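Local coordinates for protein ralf, proline/betaine transporter (Legionella pneumophila, PDB 4D7Q) that probably acts as a guanine-nucleotide exchange factor, here an engineered chimera joining the Sec7 domain of Legionella RalF to the capping domain of Rickettsia RalF, at residues Lys32-Cys37 with Glu46-Phe51; Lys260-Lys265 with Arg290-Glu295; Lys220-Leu225 with Ile280-Pro285. The protein carries 2 engineered substitutions. All coordinates share one frame; numbering follows the deposited sequence.

Interaction 1 of 3, residues Lys32-Cys37 with Glu46-Phe51; sequences KIKEIC and EEIAEF
Ile33 points from helix 26-40 toward helix 44-54, where it touches Glu47, Ile48 and Phe51. From its CB two branches separate. The methyl CG2, anti to the backbone N, settles against Ile48 CG1 and Glu47 CB: Ile48 CG1 lies 3.8 Å from Ile33 CG2, and Glu47 CB is 4.0 Å from that same methyl. The longer branch leaves through CG1 and stays extended (chi2 168°), which brings the tip CD1 obliquely onto the Phe51 ring, with Ile33 CD1 3.7 Å from Phe51 CD2. Ile18, from helix 15-24, packs on both Ile33 and Phe51.

One turn along, Cys37 SG rests on the aliphatic part of Glu47, 3.5 Å from Glu47 CG; the glutamate chain then bends at chi2 and takes its carboxylate away from the interface. At the other margin Lys34 CG lies 4.1 Å from Ile48 CD1, while the lysine ammonium runs on to a salt bridge with Glu74.

The local axes pass 10.1 Å apart at 135°, halfway between perpendicular and antiparallel. Consecutive helices joined by a short turn and sealed by apolar side chains form an alpha-helical hairpin, in keeping with the all-helical fold of the Legionella-derived Sec7 domain.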
loop_
_atom_site.group_PDB
_atom_site.type_symbol
_atom_site.label_atom_id
_atom_site.label_comp_id
_atom_site.label_asym_id
_atom_site.label_seq_id
_atom_site.Cartn_x
_atom_site.Cartn_y
_atom_site.Cartn_z
ATOM N N LYS A 32 -16.086 -11.811 -12.632
ATOM C CA LYS A 32 -16.523 -12.070 -14.015
ATOM C C LYS A 32 -15.363 -12.720 -14.805
ATOM O O LYS A 32 -15.591 -13.686 -15.522
ATOM C CB LYS A 32 -17.039 -10.782 -14.696
ATOM C CG LYS A 32 -17.623 -10.982 -16.095
ATOM C CD LYS A 32 -19.041 -11.548 -16.049
ATOM C CE LYS A 32 -19.430 -12.250 -17.326
ATOM N NZ LYS A 32 -20.542 -13.214 -17.099
ATOM N N ILE A 33 -14.116 -12.238 -14.610
ATOM C CA ILE A 33 -12.938 -12.817 -15.265
ATOM C C ILE A 33 -12.796 -14.268 -14.803
ATOM O O ILE A 33 -12.668 -15.174 -15.643
ATOM C CB ILE A 33 -11.625 -12.009 -15.037
ATOM C CG1 ILE A 33 -11.694 -10.604 -15.685
ATOM C CG2 ILE A 33 -10.380 -12.807 -15.543
ATOM C CD1 ILE A 33 -10.527 -9.643 -15.230
ATOM N N LYS A 34 -12.850 -14.486 -13.473
ATOM C CA LYS A 34 -12.699 -15.837 -12.916
ATOM C C LYS A 34 -13.736 -16.839 -13.448
ATOM O O LYS A 34 -13.387 -17.970 -13.760
ATOM C CB LYS A 34 -12.628 -15.806 -11.382
ATOM C CG LYS A 34 -11.341 -15.112 -10.853
ATOM C CD LYS A 34 -11.400 -14.842 -9.352
ATOM C CE LYS A 34 -11.318 -16.110 -8.532
ATOM N NZ LYS A 34 -11.633 -15.875 -7.096
ATOM N N GLU A 35 -14.989 -16.398 -13.604
ATOM C CA GLU A 35 -16.087 -17.229 -14.101
ATOM C C GLU A 35 -15.827 -17.699 -15.534
ATOM O O GLU A 35 -15.988 -18.888 -15.812
ATOM C CB GLU A 35 -17.414 -16.469 -14.007
ATOM C CG GLU A 35 -17.961 -16.429 -12.587
ATOM C CD GLU A 35 -18.915 -15.296 -12.249
ATOM O OE1 GLU A 35 -19.374 -14.583 -13.173
ATOM O OE2 GLU A 35 -19.218 -15.138 -11.047
ATOM N N ILE A 36 -15.395 -16.761 -16.426
ATOM C CA ILE A 36 -15.058 -17.023 -17.831
ATOM C C ILE A 36 -13.897 -18.003 -17.860
ATOM O O ILE A 36 -13.974 -19.028 -18.529
ATOM C CB ILE A 36 -14.768 -15.707 -18.634
ATOM C CG1 ILE A 36 -16.018 -14.787 -18.669
ATOM C CG2 ILE A 36 -14.310 -16.036 -20.069
ATOM C CD1 ILE A 36 -15.724 -13.307 -18.949
ATOM N N CYS A 37 -12.864 -17.735 -17.068
ATOM C CA CYS A 37 -11.700 -18.625 -17.012
ATOM C C CYS A 37 -12.047 -20.042 -16.563
ATOM O O CYS A 37 -11.539 -20.993 -17.148
ATOM C CB CYS A 37 -10.585 -18.003 -16.175
ATOM S SG CYS A 37 -9.845 -16.537 -16.939
ATOM N N GLU A 46 -3.099 -14.994 -14.830
ATOM C CA GLU A 46 -2.519 -14.362 -16.014
ATOM C C GLU A 46 -3.536 -13.475 -16.724
ATOM O O GLU A 46 -3.171 -12.387 -17.167
ATOM C CB GLU A 46 -1.913 -15.405 -16.972
ATOM C CG GLU A 46 -0.742 -16.172 -16.357
ATOM C CD GLU A 46 -1.098 -17.384 -15.506
ATOM O OE1 GLU A 46 -2.305 -17.665 -15.317
ATOM O OE2 GLU A 46 -0.159 -18.057 -15.027
ATOM N N GLU A 47 -4.819 -13.901 -16.777
ATOM C CA GLU A 47 -5.878 -13.109 -17.407
ATOM C C GLU A 47 -6.153 -11.823 -16.656
ATOM O O GLU A 47 -6.273 -10.772 -17.284
ATOM C CB GLU A 47 -7.173 -13.915 -17.584
ATOM C CG GLU A 47 -7.059 -15.074 -18.567
ATOM C CD GLU A 47 -6.656 -14.738 -19.990
ATOM O OE1 GLU A 47 -7.106 -13.698 -20.523
ATOM O OE2 GLU A 47 -5.871 -15.518 -20.571
ATOM N N ILE A 48 -6.254 -11.893 -15.312
ATOM C CA ILE A 48 -6.496 -10.703 -14.473
ATOM C C ILE A 48 -5.333 -9.724 -14.666
ATOM O O ILE A 48 -5.566 -8.534 -14.928
ATOM C CB ILE A 48 -6.680 -11.090 -12.990
ATOM C CG1 ILE A 48 -7.896 -12.033 -12.800
ATOM C CG2 ILE A 48 -6.789 -9.833 -12.117
ATOM C CD1 ILE A 48 -7.980 -12.783 -11.412
ATOM N N ALA A 49 -4.086 -10.251 -14.595
ATOM C CA ALA A 49 -2.863 -9.462 -14.783
ATOM C C ALA A 49 -2.836 -8.770 -16.146
ATOM O O ALA A 49 -2.571 -7.566 -16.210
ATOM C CB ALA A 49 -1.628 -10.348 -14.616
ATOM N N GLU A 50 -3.120 -9.520 -17.230
ATOM C CA GLU A 50 -3.120 -8.961 -18.587
ATOM C C GLU A 50 -4.253 -7.971 -18.800
ATOM O O GLU A 50 -4.076 -7.002 -19.536
ATOM C CB GLU A 50 -3.153 -10.050 -19.653
ATOM C CG GLU A 50 -1.847 -10.813 -19.775
ATOM C CD GLU A 50 -2.012 -12.231 -20.283
ATOM O OE1 GLU A 50 -3.092 -12.543 -20.835
ATOM O OE2 GLU A 50 -1.067 -13.035 -20.111
ATOM N N PHE A 51 -5.405 -8.196 -18.141
ATOM C CA PHE A 51 -6.553 -7.281 -18.187
ATOM C C PHE A 51 -6.127 -5.926 -17.618
ATOM O O PHE A 51 -6.381 -4.905 -18.248
ATOM C CB PHE A 51 -7.743 -7.858 -17.387
ATOM C CG PHE A 51 -8.904 -6.907 -17.206
ATOM C CD1 PHE A 51 -9.742 -6.596 -18.272
ATOM C CD2 PHE A 51 -9.160 -6.322 -15.970
ATOM C CE1 PHE A 51 -10.799 -5.699 -18.113
ATOM C CE2 PHE A 51 -10.253 -5.458 -15.800
ATOM C CZ PHE A 51 -11.047 -5.136 -16.881
#

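Interaction 2 of 3, residues Lys260-Lys265 with Arg290-Glu295; sequences KFTGYK and RWFLGE
Thr262 and Phe292 bring their CA atoms within 5.6 Å of each other where helix 256-262 meets the short helix 290-293, both in the Rickettsia-derived capping domain. Here the chain turns from helix into strand 264-271: Gly263 takes a positive phi of 81°, and Thr262 forms an ST turn, its OG1 accepting from Tyr264 N at 3.3 Å. OG1 is gripped by two bonds, from Tyr264 N ahead and to Leu258 O one turn back in the helix.

With OG1 turned to these bonds, Thr262 CB lies 3.6 Å from Phe292 CD2. Thr262 CG2 sits over one face of Phe292 in a CH-pi contact, 4.1 Å from the ring centroid and 17° off the normal; the two side chains run side by side in the same direction. Phe292 is swung there by having CG anti to its backbone N (chi1 -174°).

Leu293 CB packs 3.8 Å from Thr262 O. Trp291 closes the other margin, its indole covered on one face by Phe292 CB. Ile146 and Met147 of the Legionella-derived Sec7 part also touch this indole, a junction between fused parts. At the edge of the Phe261 ring, near its plane, Trp291 NE1 lies 4.2 Å from Phe261 CD1.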
loop_
_atom_site.group_PDB
_atom_site.type_symbol
_atom_site.label_atom_id
_atom_site.label_comp_id
_atom_site.label_asym_id
_atom_site.label_seq_id
_atom_site.Cartn_x
_atom_site.Cartn_y
_atom_site.Cartn_z
ATOM N N LYS A 260 10.291 3.071 9.082
ATOM C CA LYS A 260 11.109 4.255 8.838
ATOM C C LYS A 260 10.766 4.914 7.512
ATOM O O LYS A 260 10.681 6.130 7.456
ATOM C CB LYS A 260 12.603 3.904 8.879
ATOM C CG LYS A 260 13.104 3.646 10.293
ATOM C CD LYS A 260 14.571 3.253 10.251
ATOM C CE LYS A 260 15.177 3.096 11.624
ATOM N NZ LYS A 260 16.607 2.729 11.485
ATOM N N PHE A 261 10.526 4.115 6.471
ATOM C CA PHE A 261 10.232 4.640 5.139
ATOM C C PHE A 261 8.793 5.046 4.900
ATOM O O PHE A 261 8.510 5.723 3.918
ATOM C CB PHE A 261 10.788 3.693 4.039
ATOM C CG PHE A 261 12.272 3.891 3.750
ATOM C CD1 PHE A 261 12.699 4.873 2.871
ATOM C CD2 PHE A 261 13.234 3.097 4.370
ATOM C CE1 PHE A 261 14.063 5.059 2.610
ATOM C CE2 PHE A 261 14.598 3.280 4.107
ATOM C CZ PHE A 261 15.007 4.259 3.231
ATOM N N THR A 262 7.864 4.653 5.781
ATOM C CA THR A 262 6.446 4.981 5.543
ATOM C C THR A 262 5.750 5.590 6.750
ATOM O O THR A 262 4.636 6.117 6.619
ATOM C CB THR A 262 5.663 3.700 5.187
ATOM O OG1 THR A 262 5.761 2.806 6.267
ATOM C CG2 THR A 262 6.134 3.033 3.917
ATOM N N GLY A 263 6.379 5.468 7.914
ATOM C CA GLY A 263 5.808 5.975 9.152
ATOM C C GLY A 263 4.779 5.047 9.763
ATOM O O GLY A 263 4.123 5.406 10.748
ATOM N N TYR A 264 4.639 3.837 9.193
ATOM C CA TYR A 264 3.700 2.833 9.686
ATOM C C TYR A 264 4.213 2.306 10.998
ATOM O O TYR A 264 5.279 1.686 11.018
ATOM C CB TYR A 264 3.580 1.703 8.650
ATOM C CG TYR A 264 2.713 0.530 9.036
ATOM C CD1 TYR A 264 1.395 0.716 9.461
ATOM C CD2 TYR A 264 3.145 -0.772 8.820
ATOM C CE1 TYR A 264 0.568 -0.371 9.754
ATOM C CE2 TYR A 264 2.338 -1.868 9.123
ATOM C CZ TYR A 264 1.053 -1.664 9.596
ATOM O OH TYR A 264 0.269 -2.756 9.848
ATOM N N LYS A 265 3.498 2.610 12.093
ATOM C CA LYS A 265 3.891 2.195 13.443
ATOM C C LYS A 265 3.368 0.795 13.769
ATOM O O LYS A 265 3.859 0.157 14.695
ATOM C CB LYS A 265 3.434 3.206 14.515
ATOM C CG LYS A 265 3.989 4.623 14.359
ATOM C CD LYS A 265 5.512 4.681 14.560
ATOM C CE LYS A 265 6.107 5.940 13.998
ATOM N NZ LYS A 265 7.559 6.051 14.310
ATOM N N ARG A 290 8.543 11.018 4.706
ATOM C CA ARG A 290 7.846 12.189 4.246
ATOM C C ARG A 290 7.295 12.037 2.847
ATOM O O ARG A 290 6.235 12.501 2.550
ATOM C CB ARG A 290 8.720 13.436 4.356
ATOM C CG ARG A 290 7.991 14.746 4.400
ATOM C CD ARG A 290 8.832 15.953 4.745
ATOM N NE ARG A 290 10.256 15.745 4.678
ATOM C CZ ARG A 290 10.960 15.675 3.568
ATOM N NH1 ARG A 290 10.404 15.842 2.396
ATOM N NH2 ARG A 290 12.247 15.465 3.646
ATOM N N TRP A 291 8.017 11.349 1.991
ATOM C CA TRP A 291 7.502 11.291 0.628
ATOM C C TRP A 291 6.247 10.430 0.548
ATOM O O TRP A 291 5.428 10.590 -0.357
ATOM C CB TRP A 291 8.571 10.752 -0.325
ATOM C CG TRP A 291 9.049 9.376 0.025
ATOM C CD1 TRP A 291 10.196 9.052 0.689
ATOM C CD2 TRP A 291 8.392 8.138 -0.270
ATOM N NE1 TRP A 291 10.294 7.688 0.826
ATOM C CE2 TRP A 291 9.199 7.104 0.245
ATOM C CE3 TRP A 291 7.200 7.803 -0.919
ATOM C CZ2 TRP A 291 8.852 5.760 0.132
ATOM C CZ3 TRP A 291 6.858 6.467 -1.031
ATOM C CH2 TRP A 291 7.681 5.462 -0.508
ATOM N N PHE A 292 6.101 9.515 1.502
ATOM C CA PHE A 292 4.939 8.622 1.542
ATOM C C PHE A 292 3.789 9.194 2.341
ATOM O O PHE A 292 2.633 9.075 1.936
ATOM C CB PHE A 292 5.341 7.265 2.162
ATOM C CG PHE A 292 4.249 6.216 2.132
ATOM C CD1 PHE A 292 3.898 5.579 0.937
ATOM C CD2 PHE A 292 3.539 5.894 3.284
ATOM C CE1 PHE A 292 2.883 4.615 0.915
ATOM C CE2 PHE A 292 2.544 4.912 3.257
ATOM C CZ PHE A 292 2.237 4.273 2.080
ATOM N N LEU A 293 4.114 9.776 3.506
ATOM C CA LEU A 293 3.130 10.233 4.471
ATOM C C LEU A 293 2.911 11.744 4.506
ATOM O O LEU A 293 1.874 12.207 4.984
ATOM C CB LEU A 293 3.581 9.732 5.857
ATOM C CG LEU A 293 2.665 9.989 7.058
ATOM C CD1 LEU A 293 1.361 9.207 6.949
ATOM C CD2 LEU A 293 3.368 9.724 8.340
ATOM N N GLY A 294 3.901 12.504 4.085
ATOM C CA GLY A 294 3.809 13.945 4.266
ATOM C C GLY A 294 4.220 14.267 5.694
ATOM O O GLY A 294 4.836 13.442 6.376
ATOM N N GLU A 295 3.837 15.429 6.186
ATOM C CA GLU A 295 4.280 15.891 7.499
ATOM C C GLU A 295 3.376 15.568 8.676
ATOM O O GLU A 295 3.750 15.859 9.814
ATOM C CB GLU A 295 4.586 17.401 7.448
ATOM C CG GLU A 295 5.648 17.792 6.425
ATOM C CD GLU A 295 5.989 19.271 6.346
ATOM O OE1 GLU A 295 5.105 20.123 6.600
ATOM O OE2 GLU A 295 7.149 19.578 6.000
#

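Interaction 3 of 3, residues Lys220-Leu225 with Ile280-Pro285; sequences KTFKQL and IQVYKP
Leu225 and Phe222, one helical turn apart, meet Ile280 and Val282 of strand 277-283 and Lys284 just beyond its end. Val282 is shared between them. Its CG2 methyl takes the leucine, with Leu225 CD2 4.1 Å from Val282 CG2, the two side chains sliding past each other in opposite directions. Its other methyl takes the phenylalanine: Val282 CG1 is 4.4 Å from Phe222 CE1, reached obliquely. Leu225 CD2 also touches Ile280 CD1 at 4.4 Å, and at the far end Phe222 CZ stands 4.3 Å from Lys284 CD, the aliphatic stem of the lysine serving as an apolar surface. Phe222 reaches this far because its CG is anti to the backbone N (chi1 -172°), which swings the ring out toward the strand.

In the next shell, Lys284 sends its ammonium back to the helix, where it forms a salt bridge with Glu230 and a hydrogen bond with Asn226, a polar link beside the apolar one. Asp219, just before the helix, accepts from the backbone N of Phe222 in its first turn, and Thr221 OG1 hydrogen-bonds to Ser325 O. Val268 of the adjoining strand extends the surface under Leu225, and Ile299 does the same for Phe222.

On the opposite face of the strand, Tyr283 OH donates to Gln281 OE1 at 2.8 Å, in the plane of that carbonyl. Gln281 NE2 goes on to Glu109, and Tyr283 OH also accepts from Ala110 N; both partners belong to the Sec7 part, so these bonds cross the engineered fusion.

The local axes cross at 80° and pass 11.9 Å apart: a helix packed across one face of the antiparallel sheet of the Rickettsia-derived capping domain.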
loop_
_atom_site.group_PDB
_atom_site.type_symbol
_atom_site.label_atom_id
_atom_site.label_comp_id
_atom_site.label_asym_id
_atom_site.label_seq_id
_atom_site.Cartn_x
_atom_site.Cartn_y
_atom_site.Cartn_z
ATOM N N LYS A 220 -8.515 13.023 21.864
ATOM C CA LYS A 220 -8.381 12.287 23.137
ATOM C C LYS A 220 -8.231 10.785 22.952
ATOM O O LYS A 220 -7.462 10.162 23.694
ATOM C CB LYS A 220 -9.511 12.617 24.136
ATOM C CG LYS A 220 -9.186 12.223 25.581
ATOM C CD LYS A 220 -10.283 12.636 26.574
ATOM C CE LYS A 220 -11.173 11.493 27.009
ATOM N NZ LYS A 220 -10.495 10.585 27.972
ATOM N N THR A 221 -8.936 10.203 21.957
ATOM C CA THR A 221 -8.824 8.773 21.645
ATOM C C THR A 221 -7.435 8.461 21.060
ATOM O O THR A 221 -6.811 7.464 21.443
ATOM C CB THR A 221 -9.965 8.307 20.729
ATOM O OG1 THR A 221 -11.192 8.846 21.216
ATOM C CG2 THR A 221 -10.069 6.776 20.661
ATOM N N PHE A 222 -6.954 9.311 20.140
ATOM C CA PHE A 222 -5.625 9.118 19.571
ATOM C C PHE A 222 -4.546 9.363 20.630
ATOM O O PHE A 222 -3.567 8.609 20.666
ATOM C CB PHE A 222 -5.397 9.988 18.336
ATOM C CG PHE A 222 -4.114 9.666 17.605
ATOM C CD1 PHE A 222 -4.008 8.521 16.822
ATOM C CD2 PHE A 222 -3.021 10.523 17.678
ATOM C CE1 PHE A 222 -2.830 8.240 16.128
ATOM C CE2 PHE A 222 -1.842 10.240 16.979
ATOM C CZ PHE A 222 -1.751 9.102 16.213
ATOM N N LYS A 223 -4.740 10.386 21.512
ATOM C CA LYS A 223 -3.812 10.692 22.615
ATOM C C LYS A 223 -3.566 9.428 23.456
ATOM O O LYS A 223 -2.420 9.070 23.713
ATOM C CB LYS A 223 -4.365 11.811 23.516
ATOM C CG LYS A 223 -3.438 12.155 24.693
ATOM C CD LYS A 223 -4.181 12.731 25.890
ATOM C CE LYS A 223 -4.260 14.237 25.867
ATOM N NZ LYS A 223 -5.101 14.760 26.975
ATOM N N GLN A 224 -4.656 8.750 23.848
ATOM C CA GLN A 224 -4.623 7.539 24.660
ATOM C C GLN A 224 -3.983 6.370 23.911
ATOM O O GLN A 224 -3.079 5.728 24.448
ATOM C CB GLN A 224 -6.030 7.200 25.163
ATOM C CG GLN A 224 -6.533 8.192 26.203
ATOM C CD GLN A 224 -7.909 7.840 26.672
ATOM O OE1 GLN A 224 -8.915 8.213 26.065
ATOM N NE2 GLN A 224 -7.980 7.079 27.746
ATOM N N LEU A 225 -4.403 6.137 22.654
ATOM C CA LEU A 225 -3.844 5.078 21.820
ATOM C C LEU A 225 -2.342 5.251 21.653
ATOM O O LEU A 225 -1.591 4.315 21.917
ATOM C CB LEU A 225 -4.562 5.010 20.455
ATOM C CG LEU A 225 -4.018 4.014 19.424
ATOM C CD1 LEU A 225 -4.085 2.566 19.934
ATOM C CD2 LEU A 225 -4.741 4.158 18.110
ATOM N N ILE A 280 -6.741 -1.080 12.902
ATOM C CA ILE A 280 -6.350 0.327 12.921
ATOM C C ILE A 280 -4.900 0.400 12.467
ATOM O O ILE A 280 -4.006 0.004 13.211
ATOM C CB ILE A 280 -6.520 1.124 14.254
ATOM C CG1 ILE A 280 -7.867 0.891 14.982
ATOM C CG2 ILE A 280 -6.280 2.627 13.974
ATOM C CD1 ILE A 280 -7.864 1.460 16.488
ATOM N N GLN A 281 -4.659 0.960 11.283
ATOM C CA GLN A 281 -3.286 1.181 10.810
ATOM C C GLN A 281 -2.885 2.566 11.285
ATOM O O GLN A 281 -3.590 3.536 11.000
ATOM C CB GLN A 281 -3.188 1.102 9.305
ATOM C CG GLN A 281 -3.511 -0.274 8.722
ATOM C CD GLN A 281 -3.535 -0.154 7.224
ATOM O OE1 GLN A 281 -2.591 0.342 6.611
ATOM N NE2 GLN A 281 -4.640 -0.529 6.611
ATOM N N VAL A 282 -1.793 2.633 12.076
ATOM C CA VAL A 282 -1.239 3.845 12.696
ATOM C C VAL A 282 0.029 4.294 11.938
ATOM O O VAL A 282 0.987 3.524 11.810
ATOM C CB VAL A 282 -0.944 3.662 14.221
ATOM C CG1 VAL A 282 -0.291 4.928 14.823
ATOM C CG2 VAL A 282 -2.219 3.290 15.003
ATOM N N TYR A 283 0.032 5.565 11.513
ATOM C CA TYR A 283 1.128 6.237 10.813
ATOM C C TYR A 283 1.491 7.501 11.501
ATOM O O TYR A 283 0.624 8.325 11.793
ATOM C CB TYR A 283 0.738 6.594 9.373
ATOM C CG TYR A 283 0.418 5.391 8.528
ATOM C CD1 TYR A 283 -0.844 4.795 8.574
ATOM C CD2 TYR A 283 1.379 4.826 7.696
ATOM C CE1 TYR A 283 -1.129 3.655 7.833
ATOM C CE2 TYR A 283 1.088 3.716 6.914
ATOM C CZ TYR A 283 -0.172 3.141 6.977
ATOM O OH TYR A 283 -0.441 2.023 6.238
ATOM N N LYS A 284 2.772 7.681 11.751
ATOM C CA LYS A 284 3.266 8.914 12.362
ATOM C C LYS A 284 4.554 9.324 11.617
ATOM O O LYS A 284 5.333 8.423 11.254
ATOM C CB LYS A 284 3.542 8.732 13.870
ATOM C CG LYS A 284 2.289 8.474 14.728
ATOM C CD LYS A 284 2.500 8.771 16.211
ATOM C CE LYS A 284 3.469 7.819 16.872
ATOM N NZ LYS A 284 4.048 8.399 18.114
ATOM N N PRO A 285 4.771 10.643 11.356
ATOM C CA PRO A 285 6.023 11.082 10.689
ATOM C C PRO A 285 7.266 10.418 11.270
ATOM O O PRO A 285 7.443 10.356 12.486
ATOM C CB PRO A 285 6.031 12.607 10.908
ATOM C CG PRO A 285 4.591 12.946 10.949
ATOM C CD PRO A 285 3.932 11.812 11.705
#

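Interactions 2 and 3 belong to one unit of the capping domain, their centres about 14 Å apart. Strands 264-271 and 277-283 join them as sheet neighbours: Lys265 N lies 2.7 Å from Val282 O and Gly263 O 2.8 Å from Lys284 N, both backbone hydrogen bonds. Leu293 CD2 also packs 3.5 Å from Pro285 N. Interaction 1 stands apart in the Sec7 domain, on the opposite side of the chain's centre, its centre about 34 Å from that of interaction 2 and about 39 Å from that of interaction 3. A bound buffer molecule, HEPES, probably from crystallisation, lies beside interaction 2, near the Trp291 side chain, with its sulfonate paired to Arg290.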